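Local coordinates for PreproPTTH (Bombyx mori, PDB 5AOQ), which yields prothoracicotropic hormone, a cystine-knot neurohormone that binds the receptor tyrosine kinase Torso and is linked to the timing of metamorphosis, at residues C17-D25 against P32-C40; C54-K65 against V86-L97. The protein carries 1 engineered substitution. All coordinates share one frame; numbering follows the deposited sequence.

How the interactions relate
Two antiparallel strand pairs of this cystine-knot hormone, 20-24 with 35-39 and 55-65 with 86-97, are worked examples of strands tied by disulfides. Interaction 1 is a short hairpin toward the surface, with a charged cluster on one side and the larger share of the Torso contact. Interaction 2 is longer, lies near the centre of the chain and has more buried residues, held by backbone bonds and aliphatic packing, with no salt bridge between its strands. Both meet the second subunit, interaction 2 more extensively. No strand is shared; Cys-17 is bonded to Cys-54 and Cys-40 to Cys-96, so the hairpin and the long ribbon are tied to each other at their cysteine-bearing ends.

Interaction 1. Residues C17-D25 against P32-C40; sequences CKYKKEIED and PRFIETRNC
Lys-21 meets Glu-36 across an antiparallel beta hairpin of the cystine-knot hormone, its NZ 3.5 Å from Glu-36 OE2 in a salt bridge. The same oxygen is gripped side-on by Arg-38, whose NE lies 2.9 Å and NH2 3.0 Å from OE2. Both nitrogens arrive from one face of the carboxylate, about 40° out of its plane, while OE2 stays near the guanidinium plane. Lys-21 is fully extended beyond CG, which carries it alongside Arg-38 toward the shared acid; Arg-38 NH2 also hydrogen-bonds to Leu-58 O of the second subunit, linking this network to the dimer.

Six backbone hydrogen bonds join the pairs Lys-20 with Asn-39, Glu-22 with Thr-37, and Glu-24 with Ile-35. In the last pair Glu-24 N is 2.8 Å from Ile-35 O. On the face that carries Glu-22, Glu-24, Ile-35 and Thr-37, Glu-24 runs beside Ile-35, its OE1 3.7 Å from Ile-35 CG2, and its OE2 accepts a hydrogen bond from His-90 NE2 of strand 86-97.

Packing closes the turn end of the hairpin. Phe-34 stacks on His-202 of Torso, placing this end at the receptor interface, and from the neighbouring strand Ile-23 brings its CG2 to the ring edge, 3.8 Å from Phe-34 CD1.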
loop_
_atom_site.group_PDB
_atom_site.type_symbol
_atom_site.label_atom_id
_atom_site.label_comp_id
_atom_site.label_asym_id
_atom_site.label_seq_id
_atom_site.Cartn_x
_atom_site.Cartn_y
_atom_site.Cartn_z
ATOM N N CYS D 17 -24.469 1.660 -20.987
ATOM C CA CYS D 17 -25.093 2.172 -19.777
ATOM C C CYS D 17 -24.199 3.224 -19.133
ATOM O O CYS D 17 -22.979 3.070 -19.082
ATOM C CB CYS D 17 -25.379 1.047 -18.784
ATOM S SG CYS D 17 -26.564 1.547 -17.519
ATOM N N LYS D 18 -24.818 4.295 -18.647
ATOM C CA LYS D 18 -24.085 5.396 -18.040
ATOM C C LYS D 18 -23.303 4.942 -16.813
ATOM O O LYS D 18 -23.773 4.107 -16.040
ATOM C CB LYS D 18 -25.044 6.524 -17.650
ATOM C CG LYS D 18 -25.713 7.219 -18.830
ATOM C CD LYS D 18 -24.722 7.993 -19.697
ATOM C CE LYS D 18 -24.095 9.160 -18.946
ATOM N NZ LYS D 18 -23.174 9.949 -19.807
ATOM N N TYR D 19 -22.107 5.498 -16.650
ATOM C CA TYR D 19 -21.283 5.229 -15.481
ATOM C C TYR D 19 -20.764 6.546 -14.913
ATOM O O TYR D 19 -20.277 7.404 -15.654
ATOM C CB TYR D 19 -20.127 4.287 -15.833
ATOM C CG TYR D 19 -18.984 4.948 -16.567
ATOM C CD1 TYR D 19 -19.135 5.392 -17.875
ATOM C CD2 TYR D 19 -17.752 5.126 -15.953
ATOM C CE1 TYR D 19 -18.090 5.997 -18.547
ATOM C CE2 TYR D 19 -16.702 5.729 -16.617
ATOM C CZ TYR D 19 -16.877 6.162 -17.914
ATOM O OH TYR D 19 -15.833 6.763 -18.580
ATOM N N LYS D 20 -20.891 6.707 -13.600
ATOM C CA LYS D 20 -20.498 7.939 -12.926
ATOM C C LYS D 20 -19.360 7.670 -11.946
ATOM O O LYS D 20 -19.400 6.707 -11.175
ATOM C CB LYS D 20 -21.702 8.553 -12.206
ATOM C CG LYS D 20 -21.448 9.930 -11.611
ATOM C CD LYS D 20 -22.589 10.367 -10.699
ATOM C CE LYS D 20 -23.897 10.515 -11.470
ATOM N NZ LYS D 20 -25.018 10.978 -10.606
ATOM N N LYS D 21 -18.346 8.529 -11.987
ATOM C CA LYS D 21 -17.181 8.395 -11.121
ATOM C C LYS D 21 -17.359 9.104 -9.785
ATOM O O LYS D 21 -17.998 10.153 -9.698
ATOM C CB LYS D 21 -15.935 8.939 -11.822
ATOM C CG LYS D 21 -15.351 7.994 -12.855
ATOM C CD LYS D 21 -14.113 8.579 -13.505
ATOM C CE LYS D 21 -13.538 7.646 -14.559
ATOM N NZ LYS D 21 -12.285 8.180 -15.162
ATOM N N GLU D 22 -16.780 8.511 -8.747
ATOM C CA GLU D 22 -16.818 9.060 -7.399
ATOM C C GLU D 22 -15.538 8.670 -6.676
ATOM O O GLU D 22 -14.830 7.757 -7.107
ATOM C CB GLU D 22 -18.042 8.556 -6.631
ATOM C CG GLU D 22 -19.373 8.972 -7.238
ATOM C CD GLU D 22 -20.557 8.539 -6.395
ATOM O OE1 GLU D 22 -20.351 7.805 -5.406
ATOM O OE2 GLU D 22 -21.696 8.936 -6.722
ATOM N N ILE D 23 -15.248 9.357 -5.576
ATOM C CA ILE D 23 -14.036 9.103 -4.810
ATOM C C ILE D 23 -14.387 8.530 -3.444
ATOM O O ILE D 23 -15.313 8.998 -2.782
ATOM C CB ILE D 23 -13.196 10.382 -4.628
ATOM C CG1 ILE D 23 -12.839 10.973 -5.996
ATOM C CG2 ILE D 23 -11.934 10.080 -3.816
ATOM C CD1 ILE D 23 -12.088 12.288 -5.935
ATOM N N GLU D 24 -13.635 7.513 -3.039
ATOM C CA GLU D 24 -13.781 6.914 -1.720
ATOM C C GLU D 24 -12.573 7.291 -0.868
ATOM O O GLU D 24 -11.432 6.994 -1.226
ATOM C CB GLU D 24 -13.924 5.397 -1.833
ATOM C CG GLU D 24 -14.392 4.715 -0.559
ATOM C CD GLU D 24 -14.558 3.218 -0.730
ATOM O OE1 GLU D 24 -14.406 2.727 -1.869
ATOM O OE2 GLU D 24 -14.839 2.531 0.274
ATOM N N ASP D 25 -12.834 7.953 0.254
ATOM C CA ASP D 25 -11.774 8.496 1.098
ATOM C C ASP D 25 -11.045 7.429 1.910
ATOM O O ASP D 25 -9.816 7.408 1.949
ATOM C CB ASP D 25 -12.348 9.548 2.048
ATOM C CG ASP D 25 -11.272 10.391 2.701
ATOM O OD1 ASP D 25 -10.730 9.964 3.742
ATOM O OD2 ASP D 25 -10.963 11.480 2.172
ATOM N N PRO D 32 -3.553 3.389 0.350
ATOM C CA PRO D 32 -4.265 3.995 -0.776
ATOM C C PRO D 32 -5.457 4.795 -0.266
ATOM O O PRO D 32 -6.539 4.235 -0.096
ATOM C CB PRO D 32 -4.707 2.788 -1.600
ATOM C CG PRO D 32 -4.910 1.720 -0.588
ATOM C CD PRO D 32 -3.865 1.953 0.476
ATOM N N ARG D 33 -5.259 6.082 -0.005
ATOM C CA ARG D 33 -6.310 6.898 0.585
ATOM C C ARG D 33 -7.471 7.054 -0.389
ATOM O O ARG D 33 -8.520 6.435 -0.222
ATOM C CB ARG D 33 -5.768 8.273 0.985
ATOM C CG ARG D 33 -6.802 9.171 1.644
ATOM C CD ARG D 33 -6.184 10.463 2.146
ATOM N NE ARG D 33 -7.175 11.334 2.772
ATOM C CZ ARG D 33 -6.884 12.468 3.403
ATOM N NH1 ARG D 33 -5.626 12.880 3.496
ATOM N NH2 ARG D 33 -7.854 13.194 3.941
ATOM N N PHE D 34 -7.271 7.866 -1.419
ATOM C CA PHE D 34 -8.324 8.134 -2.387
ATOM C C PHE D 34 -8.504 6.963 -3.347
ATOM O O PHE D 34 -7.567 6.574 -4.045
ATOM C CB PHE D 34 -8.008 9.405 -3.172
ATOM C CG PHE D 34 -7.801 10.615 -2.310
ATOM C CD1 PHE D 34 -8.884 11.346 -1.852
ATOM C CD2 PHE D 34 -6.525 11.016 -1.950
ATOM C CE1 PHE D 34 -8.699 12.460 -1.060
ATOM C CE2 PHE D 34 -6.334 12.129 -1.156
ATOM C CZ PHE D 34 -7.422 12.852 -0.709
ATOM N N ILE D 35 -9.713 6.407 -3.371
ATOM C CA ILE D 35 -10.042 5.300 -4.265
ATOM C C ILE D 35 -11.023 5.751 -5.341
ATOM O O ILE D 35 -11.970 6.487 -5.064
ATOM C CB ILE D 35 -10.639 4.100 -3.480
ATOM C CG1 ILE D 35 -9.544 3.117 -3.071
ATOM C CG2 ILE D 35 -11.686 3.346 -4.304
ATOM C CD1 ILE D 35 -8.359 3.748 -2.380
ATOM N N GLU D 36 -10.784 5.297 -6.567
ATOM C CA GLU D 36 -11.651 5.611 -7.697
ATOM C C GLU D 36 -12.805 4.615 -7.784
ATOM O O GLU D 36 -12.584 3.408 -7.875
ATOM C CB GLU D 36 -10.846 5.612 -9.000
ATOM C CG GLU D 36 -11.660 5.931 -10.244
ATOM C CD GLU D 36 -10.811 5.977 -11.499
ATOM O OE1 GLU D 36 -9.570 6.049 -11.380
ATOM O OE2 GLU D 36 -11.383 5.939 -12.608
ATOM N N THR D 37 -14.032 5.130 -7.752
ATOM C CA THR D 37 -15.229 4.295 -7.818
ATOM C C THR D 37 -16.117 4.702 -8.991
ATOM O O THR D 37 -16.558 5.846 -9.071
ATOM C CB THR D 37 -16.047 4.385 -6.512
ATOM O OG1 THR D 37 -15.219 4.020 -5.401
ATOM C CG2 THR D 37 -17.261 3.464 -6.561
ATOM N N ARG D 38 -16.383 3.754 -9.888
ATOM C CA ARG D 38 -17.209 4.007 -11.068
ATOM C C ARG D 38 -18.578 3.350 -10.925
ATOM O O ARG D 38 -18.748 2.178 -11.261
ATOM C CB ARG D 38 -16.510 3.490 -12.327
ATOM C CG ARG D 38 -15.153 4.124 -12.583
ATOM C CD ARG D 38 -14.402 3.409 -13.692
ATOM N NE ARG D 38 -13.078 3.980 -13.914
ATOM C CZ ARG D 38 -12.173 3.476 -14.748
ATOM N NH1 ARG D 38 -12.443 2.381 -15.448
ATOM N NH2 ARG D 38 -10.993 4.065 -14.880
ATOM N N ASN D 39 -19.554 4.114 -10.445
ATOM C CA ASN D 39 -20.900 3.591 -10.227
ATOM C C ASN D 39 -21.762 3.747 -11.474
ATOM O O ASN D 39 -21.291 4.228 -12.503
ATOM C CB ASN D 39 -21.560 4.297 -9.042
ATOM C CG ASN D 39 -20.743 4.189 -7.772
ATOM O OD1 ASN D 39 -20.308 5.196 -7.212
ATOM N ND2 ASN D 39 -20.529 2.963 -7.309
ATOM N N CYS D 40 -23.022 3.333 -11.377
ATOM C CA CYS D 40 -23.971 3.478 -12.477
ATOM C C CYS D 40 -24.820 4.729 -12.289
ATOM O O CYS D 40 -25.899 4.675 -11.697
ATOM C CB CYS D 40 -24.872 2.248 -12.581
ATOM S SG CYS D 40 -24.031 0.711 -13.039
#

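Interaction 2. Residues C54-K65 against V86-L97; sequences CKESLYSITILK and VAESHPVSVACL
From Lys-55 paired with Leu-97 to Ile-63 paired with Glu-88, two long antiparallel strands form a twisted ribbon, their segment axes at 145°, with a beta bulge between the Glu-56 and Leu-58 pairs, where the register slips by one residue. At the bulge Ser-57 faces both Val-94 and Ala-95: its N is 2.6 Å from Ala-95 O in a nearly straight bond (176° at the hydrogen), and its O takes the N-H of Val-94 at 2.7 Å. This single residue therefore serves two residues of the opposite strand.

Val-94 CG1 is turned between its own backbone N and carbonyl carbon (chi1 78°), a setting that brings it within 3.8 Å of Tyr-59 CB. Beyond that carbon the phenol leads away, and its OH hydrogen-bonds to Glu-36 O of the second subunit. At the cystine end Lys-55 lies alongside Leu-97, with CE 3.5 Å from Leu-97 CD1. Toward the other end, Ala-87 receives two methyl groups on its CB, one from Leu-64 and one, at 3.6 Å, from Thr-62 CG2.

Among its neighbours the ribbon lies against strand 35-39, where Val-92 packs on Thr-37, Ile-61 on Ile-35, and Ser-93 OG hydrogen-bonds to Arg-38 O, whereas Leu-64 and Val-94 each meet their counterparts in the second subunit.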
loop_
_atom_site.group_PDB
_atom_site.type_symbol
_atom_site.label_atom_id
_atom_site.label_comp_id
_atom_site.label_asym_id
_atom_site.label_seq_id
_atom_site.Cartn_x
_atom_site.Cartn_y
_atom_site.Cartn_z
ATOM N N CYS D 54 -28.576 -2.767 -15.759
ATOM C CA CYS D 54 -27.226 -2.258 -15.578
ATOM C C CYS D 54 -26.664 -2.698 -14.230
ATOM O O CYS D 54 -27.228 -2.381 -13.182
ATOM C CB CYS D 54 -27.208 -0.736 -15.678
ATOM S SG CYS D 54 -27.742 -0.084 -17.268
ATOM N N LYS D 55 -25.554 -3.428 -14.265
ATOM C CA LYS D 55 -24.883 -3.869 -13.049
ATOM C C LYS D 55 -23.724 -2.936 -12.778
ATOM O O LYS D 55 -23.284 -2.218 -13.671
ATOM C CB LYS D 55 -24.353 -5.307 -13.188
ATOM C CG LYS D 55 -23.008 -5.409 -13.944
ATOM C CD LYS D 55 -22.387 -6.798 -13.905
ATOM C CE LYS D 55 -21.085 -6.811 -14.700
ATOM N NZ LYS D 55 -20.250 -8.023 -14.493
ATOM N N GLU D 56 -23.231 -2.956 -11.546
ATOM C CA GLU D 56 -22.002 -2.259 -11.211
ATOM C C GLU D 56 -20.928 -3.334 -11.091
ATOM O O GLU D 56 -21.055 -4.271 -10.302
ATOM C CB GLU D 56 -22.154 -1.431 -9.930
ATOM C CG GLU D 56 -22.410 -2.215 -8.655
ATOM C CD GLU D 56 -22.543 -1.312 -7.443
ATOM O OE1 GLU D 56 -22.247 -0.104 -7.564
ATOM O OE2 GLU D 56 -22.941 -1.809 -6.369
ATOM N N SER D 57 -19.884 -3.216 -11.903
ATOM C CA SER D 57 -18.846 -4.237 -11.957
ATOM C C SER D 57 -17.944 -4.155 -10.735
ATOM O O SER D 57 -17.129 -3.244 -10.611
ATOM C CB SER D 57 -18.020 -4.091 -13.235
ATOM O OG SER D 57 -17.068 -5.134 -13.348
ATOM N N LEU D 58 -18.101 -5.118 -9.832
ATOM C CA LEU D 58 -17.300 -5.159 -8.617
ATOM C C LEU D 58 -15.901 -5.697 -8.887
ATOM O O LEU D 58 -15.732 -6.728 -9.540
ATOM C CB LEU D 58 -17.986 -6.020 -7.556
ATOM C CG LEU D 58 -19.336 -5.522 -7.038
ATOM C CD1 LEU D 58 -19.954 -6.555 -6.110
ATOM C CD2 LEU D 58 -19.196 -4.180 -6.332
ATOM N N TYR D 59 -14.902 -4.982 -8.378
ATOM C CA TYR D 59 -13.507 -5.391 -8.499
ATOM C C TYR D 59 -12.820 -5.260 -7.146
ATOM O O TYR D 59 -12.927 -4.225 -6.486
ATOM C CB TYR D 59 -12.784 -4.551 -9.553
ATOM C CG TYR D 59 -11.329 -4.921 -9.735
ATOM C CD1 TYR D 59 -10.951 -5.918 -10.625
ATOM C CD2 TYR D 59 -10.331 -4.272 -9.020
ATOM C CE1 TYR D 59 -9.622 -6.261 -10.794
ATOM C CE2 TYR D 59 -9.001 -4.606 -9.183
ATOM C CZ TYR D 59 -8.651 -5.600 -10.071
ATOM O OH TYR D 59 -7.328 -5.935 -10.236
ATOM N N SER D 60 -12.121 -6.316 -6.739
ATOM C CA SER D 60 -11.469 -6.356 -5.433
ATOM C C SER D 60 -10.069 -5.756 -5.471
ATOM O O SER D 60 -9.213 -6.206 -6.233
ATOM C CB SER D 60 -11.394 -7.796 -4.919
ATOM O OG SER D 60 -12.684 -8.306 -4.633
ATOM N N ILE D 61 -9.850 -4.738 -4.642
ATOM C CA ILE D 61 -8.530 -4.137 -4.476
ATOM C C ILE D 61 -8.058 -4.336 -3.038
ATOM O O ILE D 61 -8.869 -4.560 -2.138
ATOM C CB ILE D 61 -8.528 -2.634 -4.820
ATOM C CG1 ILE D 61 -9.585 -1.892 -3.996
ATOM C CG2 ILE D 61 -8.777 -2.438 -6.309
ATOM C CD1 ILE D 61 -9.505 -0.384 -4.106
ATOM N N THR D 62 -6.747 -4.256 -2.831
ATOM C CA THR D 62 -6.160 -4.480 -1.513
ATOM C C THR D 62 -5.832 -3.164 -0.809
ATOM O O THR D 62 -5.211 -2.276 -1.393
ATOM C CB THR D 62 -4.877 -5.326 -1.618
ATOM O OG1 THR D 62 -5.145 -6.521 -2.360
ATOM C CG2 THR D 62 -4.364 -5.697 -0.237
ATOM N N ILE D 63 -6.260 -3.054 0.448
ATOM C CA ILE D 63 -5.952 -1.893 1.284
ATOM C C ILE D 63 -5.260 -2.335 2.573
ATOM O O ILE D 63 -5.541 -3.416 3.091
ATOM C CB ILE D 63 -7.227 -1.081 1.621
ATOM C CG1 ILE D 63 -7.740 -0.363 0.374
ATOM C CG2 ILE D 63 -6.965 -0.059 2.727
ATOM C CD1 ILE D 63 -8.805 -1.122 -0.360
ATOM N N LEU D 64 -4.366 -1.491 3.084
ATOM C CA LEU D 64 -3.614 -1.793 4.300
ATOM C C LEU D 64 -4.164 -1.027 5.503
ATOM O O LEU D 64 -4.486 0.157 5.396
ATOM C CB LEU D 64 -2.134 -1.458 4.108
ATOM C CG LEU D 64 -1.390 -2.198 2.991
ATOM C CD1 LEU D 64 0.060 -1.751 2.929
ATOM C CD2 LEU D 64 -1.471 -3.700 3.179
ATOM N N LYS D 65 -4.267 -1.711 6.643
ATOM C CA LYS D 65 -4.770 -1.103 7.877
ATOM C C LYS D 65 -3.626 -0.728 8.823
ATOM O O LYS D 65 -2.495 -1.179 8.644
ATOM C CB LYS D 65 -5.746 -2.052 8.577
ATOM C CG LYS D 65 -6.927 -2.484 7.712
ATOM C CD LYS D 65 -7.898 -1.339 7.434
ATOM C CE LYS D 65 -8.748 -1.009 8.653
ATOM N NZ LYS D 65 -9.766 0.039 8.361
ATOM N N VAL D 86 -2.047 -4.743 8.127
ATOM C CA VAL D 86 -2.825 -5.858 7.593
ATOM C C VAL D 86 -3.478 -5.490 6.271
ATOM O O VAL D 86 -4.129 -4.451 6.154
ATOM C CB VAL D 86 -3.923 -6.326 8.575
ATOM C CG1 VAL D 86 -4.883 -7.319 7.911
ATOM C CG2 VAL D 86 -3.304 -6.932 9.809
ATOM N N ALA D 87 -3.304 -6.364 5.284
ATOM C CA ALA D 87 -3.897 -6.180 3.967
ATOM C C ALA D 87 -5.265 -6.842 3.915
ATOM O O ALA D 87 -5.422 -7.995 4.315
ATOM C CB ALA D 87 -2.992 -6.749 2.891
ATOM N N GLU D 88 -6.250 -6.103 3.415
ATOM C CA GLU D 88 -7.606 -6.616 3.286
ATOM C C GLU D 88 -8.166 -6.288 1.910
ATOM O O GLU D 88 -7.840 -5.256 1.318
ATOM C CB GLU D 88 -8.511 -6.045 4.381
ATOM C CG GLU D 88 -8.668 -4.533 4.351
ATOM C CD GLU D 88 -9.675 -4.038 5.371
ATOM O OE1 GLU D 88 -9.347 -4.025 6.576
ATOM O OE2 GLU D 88 -10.796 -3.663 4.967
ATOM N N SER D 89 -9.012 -7.184 1.414
ATOM C CA SER D 89 -9.655 -7.011 0.120
ATOM C C SER D 89 -10.784 -5.995 0.211
ATOM O O SER D 89 -11.419 -5.845 1.255
ATOM C CB SER D 89 -10.190 -8.349 -0.393
ATOM O OG SER D 89 -10.882 -8.183 -1.617
ATOM N N HIS D 90 -11.021 -5.297 -0.894
ATOM C CA HIS D 90 -12.040 -4.260 -0.954
ATOM C C HIS D 90 -12.697 -4.240 -2.331
ATOM O O HIS D 90 -12.125 -3.710 -3.285
ATOM C CB HIS D 90 -11.424 -2.896 -0.639
ATOM C CG HIS D 90 -12.431 -1.824 -0.361
ATOM N ND1 HIS D 90 -13.438 -1.971 0.569
ATOM C CD2 HIS D 90 -12.584 -0.586 -0.887
ATOM C CE1 HIS D 90 -14.169 -0.872 0.601
ATOM N NE2 HIS D 90 -13.671 -0.015 -0.272
ATOM N N PRO D 91 -13.897 -4.836 -2.446
ATOM C CA PRO D 91 -14.604 -4.771 -3.726
ATOM C C PRO D 91 -15.143 -3.373 -3.992
ATOM O O PRO D 91 -15.682 -2.745 -3.080
ATOM C CB PRO D 91 -15.739 -5.779 -3.554
ATOM C CG PRO D 91 -15.991 -5.808 -2.093
ATOM C CD PRO D 91 -14.655 -5.601 -1.440
ATOM N N VAL D 92 -14.986 -2.893 -5.221
ATOM C CA VAL D 92 -15.489 -1.577 -5.592
ATOM C C VAL D 92 -16.015 -1.589 -7.024
ATOM O O VAL D 92 -15.515 -2.328 -7.875
ATOM C CB VAL D 92 -14.387 -0.498 -5.441
ATOM C CG1 VAL D 92 -13.219 -0.778 -6.384
ATOM C CG2 VAL D 92 -14.953 0.896 -5.676
ATOM N N SER D 93 -17.032 -0.773 -7.281
ATOM C CA SER D 93 -17.560 -0.618 -8.628
ATOM C C SER D 93 -16.495 -0.018 -9.530
ATOM O O SER D 93 -15.875 0.986 -9.182
ATOM C CB SER D 93 -18.809 0.264 -8.628
ATOM O OG SER D 93 -19.349 0.376 -9.933
ATOM N N VAL D 94 -16.286 -0.638 -10.687
ATOM C CA VAL D 94 -15.232 -0.215 -11.601
ATOM C C VAL D 94 -15.749 -0.134 -13.040
ATOM O O VAL D 94 -15.012 0.224 -13.960
ATOM C CB VAL D 94 -14.024 -1.175 -11.517
ATOM C CG1 VAL D 94 -14.286 -2.469 -12.293
ATOM C CG2 VAL D 94 -12.766 -0.487 -12.012
ATOM N N ALA D 95 -17.021 -0.468 -13.231
ATOM C CA ALA D 95 -17.657 -0.353 -14.536
ATOM C C ALA D 95 -19.157 -0.545 -14.381
ATOM O O ALA D 95 -19.615 -1.080 -13.371
ATOM C CB ALA D 95 -17.086 -1.377 -15.512
ATOM N N CYS D 96 -19.916 -0.093 -15.375
ATOM C CA CYS D 96 -21.356 -0.318 -15.408
ATOM C C CYS D 96 -21.708 -1.120 -16.657
ATOM O O CYS D 96 -21.490 -0.659 -17.778
ATOM C CB CYS D 96 -22.121 1.006 -15.379
ATOM S SG CYS D 96 -23.891 0.803 -15.066
ATOM N N LEU D 97 -22.249 -2.319 -16.455
ATOM C CA LEU D 97 -22.471 -3.264 -17.546
ATOM C C LEU D 97 -23.904 -3.799 -17.537
ATOM O O LEU D 97 -24.519 -3.926 -16.482
ATOM C CB LEU D 97 -21.465 -4.411 -17.443
ATOM C CG LEU D 97 -19.998 -3.963 -17.386
ATOM C CD1 LEU D 97 -19.065 -5.119 -17.048
ATOM C CD2 LEU D 97 -19.583 -3.320 -18.699
#